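Long-range contacts in N-terminus Plasma serine protease inhibitor (Homo sapiens, PDB 3DY0), which inhibits serine proteases of blood and other body fluids in a heparin-dependent manner, binding them irreversibly through its cleaved reactive-centre loop: residues K134-Y139 with D150-L155; D138-Q143 with I162-I167; K142-K147 with R325-T330; G146-L151 with V312-V317. All blocks are in the same frame, centred on the assembly; numbering follows the deposited sequence.

Contact 1. Residues K134-Y139 with D150-L155; sequences KQINDY and DLLKNL
Helix 129-143, the helix F of serpins, is followed by an irregular connection that doubles back along it, and one amide, that of Asn137, fastens the two together. Its CG lies anti to the carbonyl carbon (chi1 -73°), which directs the buried amide out of the helix onto the backbone of Leu152. There OD1 accepts from Leu152 N at 2.8 Å, an almost straight bond that uses an in-plane lone pair. The other half of the amide donates in turn: ND2 reaches Leu152 O at 3.0 Å, again along a lone pair of the acceptor and close to the plane of the Asn137 amide. Both backbone polar atoms of Leu152 are therefore bonded by one side chain, much as a neighbouring strand would do it, and the paired bonds fix the rotation of the amide. The pair of bonds is one of the ties that hold the irregular return connection toward strand 159-172 of the central sheet. A bridging water extends the grip: water 1 donates to Asn137 O and accepts from Leu151 N, each at 3.1 Å. Beneath the amide the contact becomes apolar: Leu152 CD1 meets Ile136 CG2 at 3.6 Å, the two side chains crossing obliquely and both also touching Ile162. At the loop's outer side Lys153 NZ donates to Asp150 O at 2.8 Å.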
loop_
_atom_site.group_PDB
_atom_site.type_symbol
_atom_site.label_atom_id
_atom_site.label_comp_id
_atom_site.label_asym_id
_atom_site.label_seq_id
_atom_site.Cartn_x
_atom_site.Cartn_y
_atom_site.Cartn_z
ATOM N N LYS A 134 18.080 8.726 -11.435
ATOM C CA LYS A 134 17.309 9.756 -12.109
ATOM C C LYS A 134 16.294 9.131 -13.062
ATOM O O LYS A 134 15.128 9.524 -13.087
ATOM C CB LYS A 134 18.233 10.700 -12.883
ATOM C CG LYS A 134 17.492 11.806 -13.617
ATOM C CD LYS A 134 18.458 12.746 -14.317
ATOM C CE LYS A 134 17.719 13.838 -15.063
ATOM N NZ LYS A 134 16.817 13.278 -16.105
ATOM N N GLN A 135 16.741 8.152 -13.838
ATOM C CA GLN A 135 15.865 7.479 -14.790
ATOM C C GLN A 135 14.669 6.833 -14.092
ATOM O O GLN A 135 13.517 7.056 -14.471
ATOM C CB GLN A 135 16.650 6.411 -15.557
ATOM C CG GLN A 135 15.776 5.465 -16.366
ATOM C CD GLN A 135 16.571 4.349 -17.018
ATOM O OE1 GLN A 135 17.617 3.940 -16.514
ATOM N NE2 GLN A 135 16.065 3.839 -18.134
ATOM N N ILE A 136 14.947 6.043 -13.064
ATOM C CA ILE A 136 13.885 5.351 -12.343
ATOM C C ILE A 136 13.032 6.285 -11.495
ATOM O O ILE A 136 11.804 6.171 -11.499
ATOM C CB ILE A 136 14.468 4.220 -11.477
ATOM C CG1 ILE A 136 15.191 3.215 -12.384
ATOM C CG2 ILE A 136 13.349 3.511 -10.711
ATOM C CD1 ILE A 136 15.981 2.157 -11.648
ATOM N N ASN A 137 13.662 7.213 -10.778
ATOM C CA ASN A 137 12.894 8.143 -9.956
ATOM C C ASN A 137 12.008 9.042 -10.811
ATOM O O ASN A 137 10.894 9.376 -10.409
ATOM C CB ASN A 137 13.811 8.999 -9.076
ATOM C CG ASN A 137 14.404 8.217 -7.919
ATOM O OD1 ASN A 137 13.882 7.174 -7.532
ATOM N ND2 ASN A 137 15.491 8.729 -7.346
ATOM N N ASP A 138 12.497 9.444 -11.984
ATOM C CA ASP A 138 11.694 10.283 -12.868
ATOM C C ASP A 138 10.490 9.495 -13.373
ATOM O O ASP A 138 9.398 10.046 -13.525
ATOM C CB ASP A 138 12.510 10.767 -14.073
ATOM C CG ASP A 138 13.460 11.900 -13.727
ATOM O OD1 ASP A 138 13.302 12.513 -12.650
ATOM O OD2 ASP A 138 14.360 12.188 -14.546
ATOM N N TYR A 139 10.700 8.208 -13.646
ATOM C CA TYR A 139 9.625 7.343 -14.126
ATOM C C TYR A 139 8.555 7.212 -13.052
ATOM O O TYR A 139 7.370 7.367 -13.332
ATOM C CB TYR A 139 10.162 5.949 -14.470
ATOM C CG TYR A 139 9.086 4.928 -14.789
ATOM C CD1 TYR A 139 8.469 4.898 -16.038
ATOM C CD2 TYR A 139 8.686 3.993 -13.835
ATOM C CE1 TYR A 139 7.475 3.957 -16.332
ATOM C CE2 TYR A 139 7.699 3.047 -14.119
ATOM C CZ TYR A 139 7.100 3.035 -15.364
ATOM O OH TYR A 139 6.131 2.095 -15.642
ATOM N N ASP A 150 11.847 10.798 -5.576
ATOM C CA ASP A 150 13.060 10.197 -5.034
ATOM C C ASP A 150 12.845 8.847 -4.347
ATOM O O ASP A 150 13.318 8.629 -3.233
ATOM C CB ASP A 150 13.723 11.171 -4.056
ATOM C CG ASP A 150 14.237 12.427 -4.740
ATOM O OD1 ASP A 150 14.603 13.384 -4.027
ATOM O OD2 ASP A 150 14.281 12.458 -5.988
ATOM N N LEU A 151 12.141 7.935 -5.011
ATOM C CA LEU A 151 11.910 6.617 -4.433
ATOM C C LEU A 151 13.249 5.997 -4.040
ATOM O O LEU A 151 13.405 5.456 -2.946
ATOM C CB LEU A 151 11.217 5.696 -5.441
ATOM C CG LEU A 151 11.051 4.247 -4.969
ATOM C CD1 LEU A 151 10.069 4.190 -3.797
ATOM C CD2 LEU A 151 10.556 3.387 -6.118
ATOM N N LEU A 152 14.214 6.092 -4.950
ATOM C CA LEU A 152 15.543 5.538 -4.736
ATOM C C LEU A 152 16.537 6.586 -4.241
ATOM O O LEU A 152 16.629 7.679 -4.796
ATOM C CB LEU A 152 16.072 4.933 -6.041
ATOM C CG LEU A 152 15.214 3.852 -6.705
ATOM C CD1 LEU A 152 15.802 3.490 -8.061
ATOM C CD2 LEU A 152 15.138 2.631 -5.808
ATOM N N LYS A 153 17.276 6.241 -3.192
ATOM C CA LYS A 153 18.286 7.133 -2.632
ATOM C C LYS A 153 19.587 6.375 -2.394
ATOM O O LYS A 153 19.576 5.251 -1.901
ATOM C CB LYS A 153 17.800 7.742 -1.311
ATOM C CG LYS A 153 16.699 8.774 -1.473
ATOM C CD LYS A 153 16.316 9.386 -0.134
ATOM C CE LYS A 153 15.255 10.463 -0.300
ATOM N NZ LYS A 153 13.985 9.909 -0.849
ATOM N N ASN A 154 20.702 7.006 -2.755
ATOM C CA ASN A 154 22.032 6.429 -2.587
ATOM C C ASN A 154 22.080 4.976 -3.066
ATOM O O ASN A 154 22.517 4.082 -2.340
ATOM C CB ASN A 154 22.452 6.520 -1.116
ATOM C CG ASN A 154 23.944 6.335 -0.922
ATOM O OD1 ASN A 154 24.753 6.997 -1.574
ATOM N ND2 ASN A 154 24.317 5.441 -0.016
ATOM N N LEU A 155 21.639 4.758 -4.302
ATOM C CA LEU A 155 21.598 3.433 -4.911
ATOM C C LEU A 155 22.900 2.643 -4.797
ATOM O O LEU A 155 23.978 3.147 -5.107
ATOM C CB LEU A 155 21.198 3.557 -6.384
ATOM C CG LEU A 155 20.960 2.260 -7.164
ATOM C CD1 LEU A 155 19.900 1.420 -6.466
ATOM C CD2 LEU A 155 20.526 2.599 -8.580
HETATM O O HOH W 1 10.359 8.665 -7.473
HETATM O O HOH W 2 11.879 11.906 -8.286
#

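Contact 2. Residues D138-Q143 with I162-I167; sequences DYVAKQ and IMVNYI
Gln143, in the last turn of helix 129-143, lies over the ring of Tyr166 from strand 159-172. Its CB stands 3.5 Å from the ring centroid and only 7° off the normal, a CH-pi contact squarely over one face. The chain then bends at chi2 (-50°), so that CG passes along the rim, 3.7 Å from Tyr166 CE2, while also resting above one face of the Tyr139 ring. At the tip, OE1 comes 3.5 Å from Tyr166 CZ, and the amide plane is inclined at 59° to the ring rather than stacked on it. Tyr166 presents this face by placing CG in the crowded position between its backbone N and carbonyl carbon. The side chain of Tyr139 crosses that of Tyr166 at about a right angle, bringing its OH 3.4 Å from Tyr166 CE2; that hydroxyl is hydrogen-bonded to Asp120. Deeper in the interface Val140 CG2 packs on Val164 CG1 at 3.8 Å, and Val164 CG1 also lies at the edge of the Tyr139 ring. Helix and strand run nearly parallel here, their axes 8.8 Å apart, as expected for helix F lying on the front of serpin sheet A, roughly along its strands. No clear hydrogen bond links the two segments, and the contacts that can be assigned are apolar and CH-pi, consistent with the view that helix F can shift while the sheet opens for loop insertion.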
loop_
_atom_site.group_PDB
_atom_site.type_symbol
_atom_site.label_atom_id
_atom_site.label_comp_id
_atom_site.label_asym_id
_atom_site.label_seq_id
_atom_site.Cartn_x
_atom_site.Cartn_y
_atom_site.Cartn_z
ATOM N N ASP A 138 12.497 9.444 -11.984
ATOM C CA ASP A 138 11.694 10.283 -12.868
ATOM C C ASP A 138 10.490 9.495 -13.373
ATOM O O ASP A 138 9.398 10.046 -13.525
ATOM C CB ASP A 138 12.510 10.767 -14.073
ATOM C CG ASP A 138 13.460 11.900 -13.727
ATOM O OD1 ASP A 138 13.302 12.513 -12.650
ATOM O OD2 ASP A 138 14.360 12.188 -14.546
ATOM N N TYR A 139 10.700 8.208 -13.646
ATOM C CA TYR A 139 9.625 7.343 -14.126
ATOM C C TYR A 139 8.555 7.212 -13.052
ATOM O O TYR A 139 7.370 7.367 -13.332
ATOM C CB TYR A 139 10.162 5.949 -14.470
ATOM C CG TYR A 139 9.086 4.928 -14.789
ATOM C CD1 TYR A 139 8.469 4.898 -16.038
ATOM C CD2 TYR A 139 8.686 3.993 -13.835
ATOM C CE1 TYR A 139 7.475 3.957 -16.332
ATOM C CE2 TYR A 139 7.699 3.047 -14.119
ATOM C CZ TYR A 139 7.100 3.035 -15.364
ATOM O OH TYR A 139 6.131 2.095 -15.642
ATOM N N VAL A 140 8.980 6.915 -11.828
ATOM C CA VAL A 140 8.040 6.766 -10.721
ATOM C C VAL A 140 7.289 8.064 -10.451
ATOM O O VAL A 140 6.084 8.050 -10.194
ATOM C CB VAL A 140 8.763 6.305 -9.441
ATOM C CG1 VAL A 140 7.812 6.353 -8.247
ATOM C CG2 VAL A 140 9.287 4.883 -9.640
ATOM N N ALA A 141 7.999 9.186 -10.513
ATOM C CA ALA A 141 7.370 10.479 -10.283
ATOM C C ALA A 141 6.321 10.753 -11.359
ATOM O O ALA A 141 5.240 11.262 -11.068
ATOM C CB ALA A 141 8.421 11.579 -10.281
ATOM N N LYS A 142 6.641 10.416 -12.605
ATOM C CA LYS A 142 5.708 10.639 -13.698
ATOM C C LYS A 142 4.446 9.799 -13.526
ATOM O O LYS A 142 3.328 10.306 -13.659
ATOM C CB LYS A 142 6.366 10.293 -15.039
ATOM C CG LYS A 142 5.449 10.472 -16.237
ATOM C CD LYS A 142 6.098 9.943 -17.510
ATOM C CE LYS A 142 5.161 10.060 -18.702
ATOM N NZ LYS A 142 5.726 9.416 -19.923
ATOM N N GLN A 143 4.627 8.516 -13.227
ATOM C CA GLN A 143 3.498 7.608 -13.051
ATOM C C GLN A 143 2.638 7.929 -11.835
ATOM O O GLN A 143 1.472 7.537 -11.779
ATOM C CB GLN A 143 3.988 6.161 -12.961
ATOM C CG GLN A 143 4.758 5.687 -14.185
ATOM C CD GLN A 143 4.027 5.972 -15.482
ATOM O OE1 GLN A 143 2.879 5.566 -15.666
ATOM N NE2 GLN A 143 4.691 6.675 -16.390
ATOM N N ILE A 162 16.022 -3.614 -11.229
ATOM C CA ILE A 162 15.117 -3.010 -10.261
ATOM C C ILE A 162 13.722 -3.166 -10.835
ATOM O O ILE A 162 13.436 -2.720 -11.949
ATOM C CB ILE A 162 15.410 -1.512 -10.002
ATOM C CG1 ILE A 162 16.780 -1.367 -9.328
ATOM C CG2 ILE A 162 14.316 -0.924 -9.094
ATOM C CD1 ILE A 162 17.123 0.054 -8.896
ATOM N N MET A 163 12.863 -3.835 -10.072
ATOM C CA MET A 163 11.485 -4.068 -10.482
ATOM C C MET A 163 10.635 -3.043 -9.761
ATOM O O MET A 163 10.719 -2.911 -8.541
ATOM C CB MET A 163 11.062 -5.484 -10.094
ATOM C CG MET A 163 9.629 -5.821 -10.448
ATOM S SD MET A 163 9.316 -7.570 -10.172
ATOM C CE MET A 163 9.460 -7.649 -8.385
ATOM N N VAL A 164 9.824 -2.321 -10.521
ATOM C CA VAL A 164 8.991 -1.273 -9.953
ATOM C C VAL A 164 7.497 -1.472 -10.121
ATOM O O VAL A 164 7.027 -1.911 -11.170
ATOM C CB VAL A 164 9.340 0.097 -10.592
ATOM C CG1 VAL A 164 8.377 1.182 -10.099
ATOM C CG2 VAL A 164 10.783 0.463 -10.284
ATOM N N ASN A 165 6.762 -1.175 -9.057
ATOM C CA ASN A 165 5.309 -1.186 -9.113
ATOM C C ASN A 165 4.913 0.183 -8.602
ATOM O O ASN A 165 5.540 0.717 -7.686
ATOM C CB ASN A 165 4.655 -2.231 -8.211
ATOM C CG ASN A 165 3.151 -1.992 -8.069
ATOM O OD1 ASN A 165 2.709 -1.247 -7.195
ATOM N ND2 ASN A 165 2.369 -2.590 -8.959
ATOM N N TYR A 166 3.891 0.762 -9.212
ATOM C CA TYR A 166 3.407 2.063 -8.779
ATOM C C TYR A 166 1.896 2.030 -8.768
ATOM O O TYR A 166 1.271 1.241 -9.480
ATOM C CB TYR A 166 3.877 3.166 -9.733
ATOM C CG TYR A 166 3.308 3.050 -11.130
ATOM C CD1 TYR A 166 2.020 3.502 -11.424
ATOM C CD2 TYR A 166 4.038 2.438 -12.146
ATOM C CE1 TYR A 166 1.474 3.343 -12.694
ATOM C CE2 TYR A 166 3.503 2.275 -13.416
ATOM C CZ TYR A 166 2.222 2.728 -13.682
ATOM O OH TYR A 166 1.686 2.548 -14.937
ATOM N N ILE A 167 1.316 2.884 -7.938
ATOM C CA ILE A 167 -0.128 3.004 -7.860
ATOM C C ILE A 167 -0.444 4.474 -7.614
ATOM O O ILE A 167 0.239 5.151 -6.835
ATOM C CB ILE A 167 -0.723 2.113 -6.728
ATOM C CG1 ILE A 167 -2.245 2.283 -6.677
ATOM C CG2 ILE A 167 -0.081 2.457 -5.388
ATOM C CD1 ILE A 167 -2.947 1.322 -5.724
#

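Contact 3. Residues K142-K147 with R325-T330; sequences KQTKGK and RAAAAT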
loop_
_atom_site.group_PDB
_atom_site.type_symbol
_atom_site.label_atom_id
_atom_site.label_comp_id
_atom_site.label_asym_id
_atom_site.label_seq_id
_atom_site.Cartn_x
_atom_site.Cartn_y
_atom_site.Cartn_z
ATOM N N LYS A 142 6.641 10.416 -12.605
ATOM C CA LYS A 142 5.708 10.639 -13.698
ATOM C C LYS A 142 4.446 9.799 -13.526
ATOM O O LYS A 142 3.328 10.306 -13.659
ATOM C CB LYS A 142 6.366 10.293 -15.039
ATOM C CG LYS A 142 5.449 10.472 -16.237
ATOM C CD LYS A 142 6.098 9.943 -17.510
ATOM C CE LYS A 142 5.161 10.060 -18.702
ATOM N NZ LYS A 142 5.726 9.416 -19.923
ATOM N N GLN A 143 4.627 8.516 -13.227
ATOM C CA GLN A 143 3.498 7.608 -13.051
ATOM C C GLN A 143 2.638 7.929 -11.835
ATOM O O GLN A 143 1.472 7.537 -11.779
ATOM C CB GLN A 143 3.988 6.161 -12.961
ATOM C CG GLN A 143 4.758 5.687 -14.185
ATOM C CD GLN A 143 4.027 5.972 -15.482
ATOM O OE1 GLN A 143 2.879 5.566 -15.666
ATOM N NE2 GLN A 143 4.691 6.675 -16.390
ATOM N N THR A 144 3.203 8.633 -10.860
ATOM C CA THR A 144 2.445 8.987 -9.664
ATOM C C THR A 144 2.123 10.476 -9.648
ATOM O O THR A 144 1.861 11.060 -8.599
ATOM C CB THR A 144 3.196 8.602 -8.374
ATOM O OG1 THR A 144 4.438 9.307 -8.305
ATOM C CG2 THR A 144 3.463 7.105 -8.345
ATOM N N LYS A 145 2.143 11.074 -10.836
ATOM C CA LYS A 145 1.835 12.486 -11.013
ATOM C C LYS A 145 2.523 13.389 -9.996
ATOM O O LYS A 145 1.906 14.295 -9.420
ATOM C CB LYS A 145 0.318 12.688 -10.979
ATOM C CG LYS A 145 -0.419 11.876 -12.040
ATOM C CD LYS A 145 -1.887 12.265 -12.132
ATOM N N GLY A 146 3.809 13.124 -9.780
ATOM C CA GLY A 146 4.614 13.916 -8.868
ATOM C C GLY A 146 4.466 13.647 -7.384
ATOM O O GLY A 146 5.087 14.331 -6.576
ATOM N N LYS A 147 3.667 12.650 -7.013
ATOM C CA LYS A 147 3.460 12.351 -5.600
ATOM C C LYS A 147 4.573 11.528 -4.954
ATOM O O LYS A 147 4.868 11.709 -3.775
ATOM C CB LYS A 147 2.111 11.658 -5.401
ATOM C CG LYS A 147 0.909 12.505 -5.822
ATOM C CD LYS A 147 0.875 13.849 -5.099
ATOM C CE LYS A 147 -0.358 14.657 -5.503
ATOM N NZ LYS A 147 -0.389 16.008 -4.873
ATOM N N ARG A 325 -5.983 12.154 -2.484
ATOM C CA ARG A 325 -4.980 11.781 -3.474
ATOM C C ARG A 325 -4.075 10.850 -2.687
ATOM O O ARG A 325 -3.715 11.148 -1.547
ATOM C CB ARG A 325 -4.160 12.977 -3.973
ATOM C CG ARG A 325 -4.820 13.778 -5.081
ATOM C CD ARG A 325 -5.901 14.668 -4.519
ATOM N NE ARG A 325 -5.348 15.535 -3.485
ATOM C CZ ARG A 325 -6.077 16.243 -2.632
ATOM N NH1 ARG A 325 -5.476 17.002 -1.726
ATOM N NH2 ARG A 325 -7.402 16.187 -2.683
ATOM N N ALA A 326 -3.743 9.709 -3.278
ATOM C CA ALA A 326 -2.868 8.745 -2.623
ATOM C C ALA A 326 -2.016 8.083 -3.686
ATOM O O ALA A 326 -2.466 7.851 -4.809
ATOM C CB ALA A 326 -3.684 7.693 -1.873
ATOM N N ALA A 327 -0.779 7.771 -3.334
ATOM C CA ALA A 327 0.103 7.133 -4.291
ATOM C C ALA A 327 1.157 6.344 -3.557
ATOM O O ALA A 327 1.411 6.575 -2.383
ATOM C CB ALA A 327 0.764 8.180 -5.171
ATOM N N ALA A 328 1.767 5.402 -4.260
ATOM C CA ALA A 328 2.812 4.592 -3.666
ATOM C C ALA A 328 3.607 3.897 -4.756
ATOM O O ALA A 328 3.161 3.785 -5.899
ATOM C CB ALA A 328 2.204 3.549 -2.722
ATOM N N ALA A 329 4.800 3.445 -4.393
ATOM C CA ALA A 329 5.638 2.719 -5.324
ATOM C C ALA A 329 6.495 1.770 -4.509
ATOM O O ALA A 329 6.827 2.051 -3.352
ATOM C CB ALA A 329 6.520 3.677 -6.131
ATOM N N THR A 330 6.825 0.633 -5.108
ATOM C CA THR A 330 7.658 -0.367 -4.460
ATOM C C THR A 330 8.786 -0.679 -5.435
ATOM O O THR A 330 8.535 -0.986 -6.600
ATOM C CB THR A 330 6.863 -1.657 -4.169
ATOM O OG1 THR A 330 5.742 -1.347 -3.334
ATOM C CG2 THR A 330 7.741 -2.685 -3.466
HETATM O O HOH W 3 -2.879 16.682 -5.392
#
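The methyl group of Ala327 fits beneath the bend that ends helix 129-143, with Lys147 CB 3.7 Å and Thr144 CB 4.0 Å from its CB. Strand 323-335 is the reactive-centre loop inserted into sheet A after cleavage, and its run of alanines offers the turn a low, smooth surface. The chain reverses through a Schellman motif, with Lys145 at positive phi as the C-prime residue, and a type I' turn from Thr144 to Lys147. Thr144 directs its OG1 back to Val140 O and to Ile148 N, which leaves CG2 to rest 4.1 Å from Ala328 O. Lys147, bent at chi2 (-56°) and extended beyond, runs along the strand until its CE lies 4.4 Å from Arg325 CB. Its NZ donates to water 3 at 2.6 Å, while Arg325 NE reaches the same water by a weak bond of 3.3 Å. The two cationic groups stay apart, and Glu318 takes a salt bridge from each, Asp320 a further one from Arg325. The centre of the contact is thus alkyl packing without a direct hydrogen bond, whereas at its rim the shared Glu318 and a bridging water probably offset the repulsion of two like charges.

Contact 4. Residues G146-L151 with V312-V317; sequences GKIVDL and VHKAVV
Apolar packing comes first. Leu151 sets its CG anti to the backbone N, which lowers CD1 to 3.8 Å from Lys314 CB, while its CG lies 4.1 Å from Val312 CG2. Ile148 enters further along the strand: CD1 touches Lys314 CG at 3.9 Å and also reaches the valine methyl Val316 CG2. Both slide past the lysine stem in the opposite sense, Leu151 CD1 against CB and Ile148 CD1 against CG. At the far end Val316 CG2 lies under Lys147 CB. Segment 146-151, part of the loop after helix 129-143, runs in the opposite direction along strand 307-319 of serpin sheet A, the neighbour of the inserted reactive loop, and packs on three alternate side chains, Val312, Lys314 and Val316, that point to this face.

The polar part is carried by water. Lys314 leaves the backbone with CG anti to N, turns at chi2 (64°) and turns again at chi4, so that NZ rises beside the loop and donates to two waters. Water 5 lies 2.9 Å from NZ and gives its own hydrogen to Val149 O at 2.7 Å. Water 4, 3.1 Å from NZ, also accepts from Val149 N and donates to Lys147 O at 2.8 Å.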
loop_
_atom_site.group_PDB
_atom_site.type_symbol
_atom_site.label_atom_id
_atom_site.label_comp_id
_atom_site.label_asym_id
_atom_site.label_seq_id
_atom_site.Cartn_x
_atom_site.Cartn_y
_atom_site.Cartn_z
ATOM N N GLY A 146 3.809 13.124 -9.780
ATOM C CA GLY A 146 4.614 13.916 -8.868
ATOM C C GLY A 146 4.466 13.647 -7.384
ATOM O O GLY A 146 5.087 14.331 -6.576
ATOM N N LYS A 147 3.667 12.650 -7.013
ATOM C CA LYS A 147 3.460 12.351 -5.600
ATOM C C LYS A 147 4.573 11.528 -4.954
ATOM O O LYS A 147 4.868 11.709 -3.775
ATOM C CB LYS A 147 2.111 11.658 -5.401
ATOM C CG LYS A 147 0.909 12.505 -5.822
ATOM C CD LYS A 147 0.875 13.849 -5.099
ATOM C CE LYS A 147 -0.358 14.657 -5.503
ATOM N NZ LYS A 147 -0.389 16.008 -4.873
ATOM N N ILE A 148 5.183 10.618 -5.711
ATOM C CA ILE A 148 6.273 9.814 -5.166
ATOM C C ILE A 148 7.570 10.297 -5.803
ATOM O O ILE A 148 7.882 9.960 -6.946
ATOM C CB ILE A 148 6.095 8.303 -5.453
ATOM C CG1 ILE A 148 4.780 7.795 -4.845
ATOM C CG2 ILE A 148 7.262 7.528 -4.845
ATOM C CD1 ILE A 148 4.708 7.891 -3.327
ATOM N N VAL A 149 8.321 11.098 -5.056
ATOM C CA VAL A 149 9.580 11.637 -5.548
ATOM C C VAL A 149 10.765 10.998 -4.833
ATOM O O VAL A 149 10.697 10.692 -3.643
ATOM C CB VAL A 149 9.642 13.170 -5.355
ATOM C CG1 VAL A 149 8.501 13.833 -6.113
ATOM C CG2 VAL A 149 9.572 13.515 -3.878
ATOM N N ASP A 150 11.847 10.798 -5.576
ATOM C CA ASP A 150 13.060 10.197 -5.034
ATOM C C ASP A 150 12.845 8.847 -4.347
ATOM O O ASP A 150 13.318 8.629 -3.233
ATOM C CB ASP A 150 13.723 11.171 -4.056
ATOM C CG ASP A 150 14.237 12.427 -4.740
ATOM O OD1 ASP A 150 14.603 13.384 -4.027
ATOM O OD2 ASP A 150 14.281 12.458 -5.988
ATOM N N LEU A 151 12.141 7.935 -5.011
ATOM C CA LEU A 151 11.910 6.617 -4.433
ATOM C C LEU A 151 13.249 5.997 -4.040
ATOM O O LEU A 151 13.405 5.456 -2.946
ATOM C CB LEU A 151 11.217 5.696 -5.441
ATOM C CG LEU A 151 11.051 4.247 -4.969
ATOM C CD1 LEU A 151 10.069 4.190 -3.797
ATOM C CD2 LEU A 151 10.556 3.387 -6.118
ATOM N N VAL A 312 12.226 -1.325 -1.314
ATOM C CA VAL A 312 11.809 -0.043 -0.764
ATOM C C VAL A 312 10.371 0.303 -1.134
ATOM O O VAL A 312 9.932 0.066 -2.259
ATOM C CB VAL A 312 12.746 1.091 -1.244
ATOM C CG1 VAL A 312 14.170 0.812 -0.781
ATOM C CG2 VAL A 312 12.699 1.207 -2.756
ATOM N N HIS A 313 9.639 0.860 -0.173
ATOM C CA HIS A 313 8.249 1.249 -0.389
ATOM C C HIS A 313 8.063 2.678 0.104
ATOM O O HIS A 313 8.565 3.045 1.167
ATOM C CB HIS A 313 7.294 0.329 0.388
ATOM C CG HIS A 313 5.841 0.573 0.094
ATOM N ND1 HIS A 313 5.251 0.200 -1.093
ATOM C CD2 HIS A 313 4.870 1.170 0.825
ATOM C CE1 HIS A 313 3.976 0.555 -1.082
ATOM N NE2 HIS A 313 3.720 1.146 0.071
ATOM N N LYS A 314 7.355 3.483 -0.678
ATOM C CA LYS A 314 7.060 4.859 -0.300
ATOM C C LYS A 314 5.601 5.067 -0.653
ATOM O O LYS A 314 5.173 4.727 -1.756
ATOM C CB LYS A 314 7.926 5.845 -1.086
ATOM C CG LYS A 314 7.632 7.312 -0.784
ATOM C CD LYS A 314 7.943 7.657 0.661
ATOM C CE LYS A 314 7.694 9.136 0.939
ATOM N NZ LYS A 314 8.533 10.005 0.066
ATOM N N ALA A 315 4.838 5.611 0.288
ATOM C CA ALA A 315 3.418 5.854 0.073
ATOM C C ALA A 315 3.032 7.184 0.707
ATOM O O ALA A 315 3.524 7.533 1.779
ATOM C CB ALA A 315 2.604 4.725 0.686
ATOM N N VAL A 316 2.152 7.925 0.040
ATOM C CA VAL A 316 1.714 9.219 0.550
ATOM C C VAL A 316 0.214 9.376 0.358
ATOM O O VAL A 316 -0.376 8.767 -0.539
ATOM C CB VAL A 316 2.421 10.404 -0.178
ATOM C CG1 VAL A 316 3.931 10.271 -0.069
ATOM C CG2 VAL A 316 1.990 10.457 -1.637
ATOM N N VAL A 317 -0.403 10.180 1.217
ATOM C CA VAL A 317 -1.831 10.442 1.109
ATOM C C VAL A 317 -2.139 11.868 1.536
ATOM O O VAL A 317 -1.507 12.403 2.446
ATOM C CB VAL A 317 -2.674 9.463 1.973
ATOM C CG1 VAL A 317 -2.385 9.664 3.449
ATOM C CG2 VAL A 317 -4.164 9.671 1.676
HETATM O O HOH W 4 7.216 11.599 -2.294
HETATM O O HOH W 5 10.848 9.068 -1.429
#

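Contact 1 ties helix 129-143 to the connection that follows it; contacts 2, 3 and 4 lay these elements on one face of sheet A. Contacts 1 and 2 both start from the helix and meet where Ile136 CD1 touches Ile162 CD1 at 3.6 Å. Contacts 3 and 4, with centres about 6 Å apart, share Gly146 and Lys147 and land on adjacent strands, joined where Ala327 O lies 2.9 Å from Val316 N. Contact 2 passes into contact 4 where Val140 CG1 packs on Ile148 CG2 at 3.6 Å. Contact 3 alone touches the cleaved, inserted reactive loop directly across its two segments. The glycan site at Asn213, Lys249 and Lys253 involves none of these segments.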